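Local coordinates for protein probable amino acid aminotransferase (Mycobacterium tuberculosis, PDB 6Q1S) that belongs to the class IV aminotransferase family and binds 4'-deoxy-4'-aminopyridoxal-5'-phosphate and 2-oxoglutaric acid in its pockets, at residues Glu34-Val46 / Thr78-Leu91. Sequence-based numbering, arbitrary orientation.
Sequences ETLLVRDGRACLV and TQRWVASTADEGAL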
ATOM      1  N   GLU B  34       7.340  -9.707  -7.420  1.00 22.65           N
ATOM      2  CA  GLU B  34       7.726  -9.557  -8.813  1.00 23.24           C
ATOM      3  C   GLU B  34       6.741 -10.331  -9.672  1.00 23.53           C
ATOM      4  O   GLU B  34       6.137 -11.306  -9.220  1.00 23.39           O
ATOM      5  CB  GLU B  34       9.154 -10.060  -9.067  1.00 23.66           C
ATOM      6  CG  GLU B  34      10.242  -9.102  -8.614  1.00 23.57           C
ATOM      7  CD  GLU B  34      10.249  -7.817  -9.413  1.00 23.74           C
ATOM      8  OE1 GLU B  34       9.951  -7.871 -10.626  1.00 24.18           O
ATOM      9  OE2 GLU B  34      10.552  -6.754  -8.834  1.00 23.47           O
ATOM     10  N   THR B  35       6.582  -9.892 -10.918  1.00 23.96           N
ATOM     11  CA  THR B  35       5.690 -10.547 -11.865  1.00 24.33           C
ATOM     12  C   THR B  35       6.472 -10.901 -13.119  1.00 25.05           C
ATOM     13  O   THR B  35       7.123 -10.037 -13.713  1.00 25.28           O
ATOM     14  CB  THR B  35       4.493  -9.661 -12.226  1.00 24.20           C
ATOM     15  OG1 THR B  35       3.666  -9.477 -11.070  1.00 23.59           O
ATOM     16  CG2 THR B  35       3.669 -10.302 -13.334  1.00 24.69           C
ATOM     17  N   LEU B  36       6.401 -12.169 -13.515  1.00 25.42           N
ATOM     18  CA  LEU B  36       7.133 -12.670 -14.664  1.00 26.16           C
ATOM     19  C   LEU B  36       6.164 -13.327 -15.632  1.00 26.88           C
ATOM     20  O   LEU B  36       5.127 -13.862 -15.231  1.00 28.75           O
ATOM     21  CB  LEU B  36       8.211 -13.686 -14.255  1.00 26.34           C
ATOM     22  CG  LEU B  36       9.352 -13.218 -13.350  1.00 26.05           C
ATOM     23  CD1 LEU B  36       8.940 -13.266 -11.887  1.00 25.33           C
ATOM     24  CD2 LEU B  36      10.592 -14.064 -13.585  1.00 26.58           C
ATOM     25  N   LEU B  37       6.513 -13.277 -16.912  1.00 27.25           N
ATOM     26  CA  LEU B  37       5.715 -13.884 -17.968  1.00 27.78           C
ATOM     27  C   LEU B  37       6.376 -15.176 -18.427  1.00 28.39           C
ATOM     28  O   LEU B  37       7.574 -15.194 -18.730  1.00 28.74           O
ATOM     29  CB  LEU B  37       5.550 -12.924 -19.147  1.00 28.17           C
ATOM     30  CG  LEU B  37       4.760 -13.444 -20.350  1.00 28.79           C
ATOM     31  CD1 LEU B  37       3.271 -13.499 -20.041  1.00 28.47           C
ATOM     32  CD2 LEU B  37       5.027 -12.580 -21.572  1.00 29.30           C
ATOM     33  N   VAL B  38       5.600 -16.254 -18.463  1.00 28.55           N
ATOM     34  CA  VAL B  38       6.054 -17.521 -19.020  1.00 29.22           C
ATOM     35  C   VAL B  38       5.627 -17.570 -20.481  1.00 31.84           C
ATOM     36  O   VAL B  38       4.430 -17.542 -20.786  1.00 35.01           O
ATOM     37  CB  VAL B  38       5.487 -18.715 -18.237  1.00 29.05           C
ATOM     38  CG1 VAL B  38       5.819 -20.018 -18.947  1.00 29.84           C
ATOM     39  CG2 VAL B  38       6.038 -18.729 -16.821  1.00 28.41           C
ATOM     40  N   ARG B  39       6.602 -17.647 -21.383  1.00 31.64           N
ATOM     41  CA  ARG B  39       6.328 -17.671 -22.813  1.00 33.55           C
ATOM     42  C   ARG B  39       7.279 -18.642 -23.490  1.00 36.39           C
ATOM     43  O   ARG B  39       8.496 -18.565 -23.290  1.00 38.76           O
ATOM     44  CB  ARG B  39       6.466 -16.273 -23.435  1.00 33.86           C
ATOM     45  CG  ARG B  39       6.483 -16.279 -24.957  1.00 35.02           C
ATOM     46  CD  ARG B  39       6.685 -14.884 -25.534  1.00 33.72           C
ATOM     47  NE  ARG B  39       5.444 -14.111 -25.558  1.00 32.10           N
ATOM     48  CZ  ARG B  39       5.305 -12.939 -26.170  1.00 32.00           C
ATOM     49  NH1 ARG B  39       6.329 -12.400 -26.817  1.00 32.40           N
ATOM     50  NH2 ARG B  39       4.139 -12.309 -26.143  1.00 31.71           N
ATOM     51  N   ASP B  40       6.714 -19.555 -24.282  1.00 37.29           N
ATOM     52  CA  ASP B  40       7.480 -20.529 -25.060  1.00 37.70           C
ATOM     53  C   ASP B  40       8.409 -21.350 -24.168  1.00 38.39           C
ATOM     54  O   ASP B  40       9.602 -21.502 -24.438  1.00 39.34           O
ATOM     55  CB  ASP B  40       8.259 -19.849 -26.190  1.00 36.23           C
ATOM     56  CG  ASP B  40       7.349 -19.254 -27.250  1.00 34.58           C
ATOM     57  OD1 ASP B  40       7.865 -18.786 -28.286  1.00 35.16           O
ATOM     58  OD2 ASP B  40       6.118 -19.239 -27.038  1.00 34.25           O
ATOM     59  N   GLY B  41       7.847 -21.877 -23.082  1.00 38.62           N
ATOM     60  CA  GLY B  41       8.516 -22.871 -22.272  1.00 39.04           C
ATOM     61  C   GLY B  41       9.395 -22.357 -21.154  1.00 38.32           C
ATOM     62  O   GLY B  41       9.985 -23.175 -20.437  1.00 37.88           O
ATOM     63  N   ARG B  42       9.487 -21.043 -20.954  1.00 37.03           N
ATOM     64  CA  ARG B  42      10.385 -20.509 -19.939  1.00 34.42           C
ATOM     65  C   ARG B  42       9.881 -19.162 -19.446  1.00 30.57           C
ATOM     66  O   ARG B  42       9.252 -18.405 -20.192  1.00 30.63           O
ATOM     67  CB  ARG B  42      11.812 -20.360 -20.486  1.00 36.05           C
ATOM     68  CG  ARG B  42      12.654 -21.620 -20.380  1.00 38.01           C
ATOM     69  CD  ARG B  42      13.656 -21.714 -21.516  1.00 40.17           C
ATOM     70  NE  ARG B  42      14.760 -20.773 -21.356  1.00 41.16           N
ATOM     71  CZ  ARG B  42      15.699 -20.565 -22.272  1.00 41.02           C
ATOM     72  NH1 ARG B  42      16.671 -19.692 -22.042  1.00 40.77           N
ATOM     73  NH2 ARG B  42      15.662 -21.226 -23.421  1.00 39.97           N
ATOM     74  N   ALA B  43      10.151 -18.878 -18.174  1.00 29.88           N
ATOM     75  CA  ALA B  43       9.909 -17.546 -17.642  1.00 29.20           C
ATOM     76  C   ALA B  43      10.937 -16.572 -18.201  1.00 29.45           C
ATOM     77  O   ALA B  43      12.110 -16.914 -18.379  1.00 30.37           O
ATOM     78  CB  ALA B  43       9.965 -17.558 -16.116  1.00 28.45           C
ATOM     79  N   CYS B  44      10.491 -15.353 -18.484  1.00 29.20           N
ATOM     80  CA  CYS B  44      11.307 -14.375 -19.190  1.00 29.52           C
ATOM     81  C   CYS B  44      12.038 -13.460 -18.215  1.00 28.99           C
ATOM     82  O   CYS B  44      11.434 -12.937 -17.274  1.00 28.28           O
ATOM     83  CB  CYS B  44      10.439 -13.551 -20.139  1.00 29.65           C
ATOM     84  SG  CYS B  44       9.518 -14.551 -21.334  1.00 30.32           S
ATOM     85  N   LEU B  45      13.340 -13.274 -18.448  1.00 29.38           N
ATOM     86  CA  LEU B  45      14.163 -12.317 -17.707  1.00 29.03           C
ATOM     87  C   LEU B  45      14.114 -12.584 -16.201  1.00 29.56           C
ATOM     88  O   LEU B  45      13.719 -11.731 -15.403  1.00 30.91           O
ATOM     89  CB  LEU B  45      13.728 -10.884 -18.024  1.00 28.81           C
ATOM     90  CG  LEU B  45      13.739 -10.474 -19.497  1.00 29.48           C
ATOM     91  CD1 LEU B  45      13.149  -9.084 -19.650  1.00 29.18           C
ATOM     92  CD2 LEU B  45      15.137 -10.536 -20.077  1.00 30.15           C
ATOM     93  N   VAL B  46      14.530 -13.794 -15.823  1.00 28.55           N
ATOM     94  CA  VAL B  46      14.488 -14.179 -14.415  1.00 27.92           C
ATOM     95  C   VAL B  46      15.455 -13.331 -13.597  1.00 27.63           C
ATOM     96  O   VAL B  46      15.097 -12.804 -12.537  1.00 26.96           O
ATOM     97  CB  VAL B  46      14.786 -15.680 -14.261  1.00 28.26           C
ATOM     98  CG1 VAL B  46      14.800 -16.068 -12.792  1.00 27.68           C
ATOM     99  CG2 VAL B  46      13.759 -16.504 -15.023  1.00 28.54           C
ATOM    100  N   THR B  78       7.906 -23.222 -13.331  1.00 33.29           N
ATOM    101  CA  THR B  78       7.893 -23.056 -14.782  1.00 31.01           C
ATOM    102  C   THR B  78       7.660 -24.386 -15.486  1.00 31.43           C
ATOM    103  O   THR B  78       6.784 -24.499 -16.350  1.00 31.05           O
ATOM    104  CB  THR B  78       9.200 -22.416 -15.254  1.00 29.28           C
ATOM    105  OG1 THR B  78       9.363 -21.141 -14.622  1.00 28.60           O
ATOM    106  CG2 THR B  78       9.189 -22.226 -16.759  1.00 30.01           C
ATOM    107  N   GLN B  79       8.440 -25.411 -15.128  1.00 33.08           N
ATOM    108  CA  GLN B  79       8.298 -26.705 -15.788  1.00 35.06           C
ATOM    109  C   GLN B  79       6.944 -27.340 -15.507  1.00 35.32           C
ATOM    110  O   GLN B  79       6.453 -28.132 -16.317  1.00 35.63           O
ATOM    111  CB  GLN B  79       9.409 -27.651 -15.334  1.00 35.10           C
ATOM    112  CG  GLN B  79      10.800 -27.250 -15.767  1.00 36.12           C
ATOM    113  CD  GLN B  79      11.864 -28.115 -15.129  1.00 36.42           C
ATOM    114  OE1 GLN B  79      11.595 -29.239 -14.704  1.00 34.97           O
ATOM    115  NE2 GLN B  79      13.080 -27.592 -15.047  1.00 38.36           N
ATOM    116  N   ARG B  80       6.330 -27.008 -14.370  1.00 34.78           N
ATOM    117  CA  ARG B  80       5.000 -27.527 -14.076  1.00 36.01           C
ATOM    118  C   ARG B  80       3.937 -26.849 -14.931  1.00 36.20           C
ATOM    119  O   ARG B  80       2.980 -27.497 -15.373  1.00 37.51           O
ATOM    120  CB  ARG B  80       4.688 -27.344 -12.593  1.00 37.96           C
ATOM    121  CG  ARG B  80       3.378 -27.962 -12.161  1.00 40.44           C
ATOM    122  CD  ARG B  80       3.609 -29.177 -11.286  1.00 43.25           C
ATOM    123  NE  ARG B  80       2.356 -29.670 -10.726  1.00 45.31           N
ATOM    124  CZ  ARG B  80       2.275 -30.472  -9.669  1.00 45.21           C
ATOM    125  NH1 ARG B  80       1.089 -30.867  -9.226  1.00 45.28           N
ATOM    126  NH2 ARG B  80       3.378 -30.871  -9.051  1.00 44.62           N
ATOM    127  N   TRP B  81       4.093 -25.549 -15.186  1.00 35.23           N
ATOM    128  CA  TRP B  81       3.128 -24.840 -16.020  1.00 33.98           C
ATOM    129  C   TRP B  81       3.279 -25.216 -17.488  1.00 34.24           C
ATOM    130  O   TRP B  81       2.279 -25.431 -18.184  1.00 35.37           O
ATOM    131  CB  TRP B  81       3.283 -23.332 -15.834  1.00 33.26           C
ATOM    132  CG  TRP B  81       2.350 -22.525 -16.685  1.00 33.62           C
ATOM    133  CD1 TRP B  81       2.596 -22.034 -17.934  1.00 34.52           C
ATOM    134  CD2 TRP B  81       1.020 -22.111 -16.345  1.00 32.48           C
ATOM    135  NE1 TRP B  81       1.501 -21.344 -18.395  1.00 34.32           N
ATOM    136  CE2 TRP B  81       0.521 -21.376 -17.438  1.00 32.24           C
ATOM    137  CE3 TRP B  81       0.204 -22.292 -15.224  1.00 31.85           C
ATOM    138  CZ2 TRP B  81      -0.757 -20.821 -17.443  1.00 32.07           C
ATOM    139  CZ3 TRP B  81      -1.063 -21.741 -15.231  1.00 32.32           C
ATOM    140  CH2 TRP B  81      -1.531 -21.015 -16.333  1.00 32.21           C
ATOM    141  N   VAL B  82       4.517 -25.289 -17.979  1.00 33.16           N
ATOM    142  CA  VAL B  82       4.740 -25.617 -19.384  1.00 34.78           C
ATOM    143  C   VAL B  82       4.253 -27.029 -19.684  1.00 36.44           C
ATOM    144  O   VAL B  82       3.727 -27.305 -20.769  1.00 39.19           O
ATOM    145  CB  VAL B  82       6.230 -25.441 -19.738  1.00 36.22           C
ATOM    146  CG1 VAL B  82       6.497 -25.859 -21.177  1.00 37.69           C
ATOM    147  CG2 VAL B  82       6.656 -24.002 -19.502  1.00 37.17           C
ATOM    148  N   ALA B  83       4.408 -27.942 -18.724  1.00 34.51           N
ATOM    149  CA  ALA B  83       3.886 -29.291 -18.900  1.00 33.37           C
ATOM    150  C   ALA B  83       2.364 -29.304 -18.904  1.00 34.50           C
ATOM    151  O   ALA B  83       1.754 -30.136 -19.587  1.00 37.61           O
ATOM    152  CB  ALA B  83       4.420 -30.212 -17.805  1.00 32.71           C
ATOM    153  N   SER B  84       1.736 -28.395 -18.157  1.00 33.03           N
ATOM    154  CA  SER B  84       0.283 -28.386 -18.050  1.00 32.95           C
ATOM    155  C   SER B  84      -0.388 -27.724 -19.246  1.00 33.60           C
ATOM    156  O   SER B  84      -1.479 -28.143 -19.648  1.00 35.15           O
ATOM    157  CB  SER B  84      -0.139 -27.681 -16.759  1.00 32.50           C
ATOM    158  OG  SER B  84       0.271 -26.325 -16.761  1.00 32.67           O
ATOM    159  N   THR B  85       0.230 -26.698 -19.828  1.00 31.95           N
ATOM    160  CA  THR B  85      -0.406 -25.967 -20.915  1.00 32.24           C
ATOM    161  C   THR B  85       0.654 -25.237 -21.725  1.00 32.51           C
ATOM    162  O   THR B  85       1.750 -24.948 -21.238  1.00 32.22           O
ATOM    163  CB  THR B  85      -1.451 -24.972 -20.392  1.00 31.99           C
ATOM    164  OG1 THR B  85      -2.030 -24.258 -21.493  1.00 33.16           O
ATOM    165  CG2 THR B  85      -0.812 -23.985 -19.426  1.00 30.68           C
ATOM    166  N   ALA B  86       0.307 -24.951 -22.980  1.00 33.10           N
ATOM    167  CA  ALA B  86       1.142 -24.137 -23.851  1.00 33.39           C
ATOM    168  C   ALA B  86       0.796 -22.656 -23.794  1.00 32.81           C
ATOM    169  O   ALA B  86       1.500 -21.849 -24.410  1.00 32.96           O
ATOM    170  CB  ALA B  86       1.037 -24.627 -25.299  1.00 34.42           C
ATOM    171  N   ASP B  87      -0.260 -22.281 -23.076  1.00 32.20           N
ATOM    172  CA  ASP B  87      -0.609 -20.876 -22.946  1.00 31.65           C
ATOM    173  C   ASP B  87       0.429 -20.145 -22.105  1.00 31.02           C
ATOM    174  O   ASP B  87       1.179 -20.745 -21.330  1.00 30.82           O
ATOM    175  CB  ASP B  87      -1.985 -20.711 -22.301  1.00 31.17           C
ATOM    176  CG  ASP B  87      -3.100 -21.280 -23.145  1.00 31.80           C
ATOM    177  OD1 ASP B  87      -2.925 -21.385 -24.378  1.00 32.85           O
ATOM    178  OD2 ASP B  87      -4.158 -21.621 -22.574  1.00 31.87           O
ATOM    179  N   GLU B  88       0.463 -18.826 -22.266  1.00 30.73           N
ATOM    180  CA  GLU B  88       1.338 -18.018 -21.436  1.00 30.11           C
ATOM    181  C   GLU B  88       0.844 -18.046 -19.994  1.00 29.30           C
ATOM    182  O   GLU B  88      -0.333 -18.297 -19.716  1.00 29.75           O
ATOM    183  CB  GLU B  88       1.407 -16.584 -21.957  1.00 30.03           C
ATOM    184  CG  GLU B  88       2.294 -16.422 -23.183  1.00 31.37           C
ATOM    185  CD  GLU B  88       2.198 -15.042 -23.802  1.00 32.21           C
ATOM    186  OE1 GLU B  88       2.760 -14.843 -24.900  1.00 33.27           O
ATOM    187  OE2 GLU B  88       1.566 -14.154 -23.191  1.00 32.18           O
ATOM    188  N   GLY B  89       1.766 -17.797 -19.064  1.00 28.81           N
ATOM    189  CA  GLY B  89       1.442 -17.835 -17.659  1.00 28.06           C
ATOM    190  C   GLY B  89       1.885 -16.567 -16.956  1.00 27.43           C
ATOM    191  O   GLY B  89       2.793 -15.863 -17.399  1.00 27.58           O
ATOM    192  N   ALA B  90       1.215 -16.288 -15.846  1.00 26.76           N
ATOM    193  CA  ALA B  90       1.531 -15.150 -14.988  1.00 26.12           C
ATOM    194  C   ALA B  90       2.218 -15.701 -13.745  1.00 26.25           C
ATOM    195  O   ALA B  90       1.557 -16.183 -12.822  1.00 27.32           O
ATOM    196  CB  ALA B  90       0.273 -14.363 -14.635  1.00 25.69           C
ATOM    197  N   LEU B  91       3.546 -15.632 -13.727  1.00 26.08           N
ATOM    198  CA  LEU B  91       4.344 -16.128 -12.616  1.00 25.69           C
ATOM    199  C   LEU B  91       4.700 -14.967 -11.698  1.00 25.73           C
ATOM    200  O   LEU B  91       5.228 -13.948 -12.156  1.00 26.74           O
ATOM    201  CB  LEU B  91       5.610 -16.822 -13.125  1.00 26.59           C
ATOM    202  CG  LEU B  91       6.419 -17.640 -12.118  1.00 26.48           C
ATOM    203  CD1 LEU B  91       6.956 -18.905 -12.767  1.00 26.65           C
ATOM    204  CD2 LEU B  91       7.559 -16.808 -11.568  1.00 27.46           C
TER
HETATM  205  O   HOH W   1      11.869 -20.093 -16.625  1.00 29.82           O
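Leu36 and Leu91 pair across two neighbouring inner strands of the antiparallel sheet of this class IV aminotransferase. Helix 67-84 packs on the face that carries both leucines. Leu36 N donates to Leu91 O, and Leu36 O accepts from Leu91 N at 2.8 Å. The two side chains lie alongside each other, with Leu36 CD1 3.8 Å from Leu91 CD2. On the other face, Leu37 CD1 reaches over to Glu88 OE2 at 3.6 Å. Val38 forms the next hydrogen-bonded pair, with Gly89. Its CG1 is anti to the backbone N (chi1 172°) and meets Trp81 CD1 obliquely and Val82 CG2. Its CG2 faces Leu91 CD1. The indole is held by a bond from Trp81 NE1 to Asp87 O, and Gly89 CA lies on one face of the indole, toward the rim, 3.2 Å above the plane. Arg39 NE and NH2 both donate to Glu88 OE1 in a side-on salt bridge, from one face of the carboxylate; the guanidinium and carboxylate planes are 41° apart. Arg122 binds Glu88 OE2 and Asp284 binds Arg39 NH1, so both charged groups have second partners. A type I' turn from Arg39 to Arg42 then reverses the chain. Gly41 CA rests against Val82 CG2 at 3.5 Å. Last comes Ala43, whose N donates to a water at 2.6 Å; that water makes a weak bond to Thr78 OG1, which also bonds Val74 O, while Thr78 CG2 lies 3.8 Å from Ala43 N.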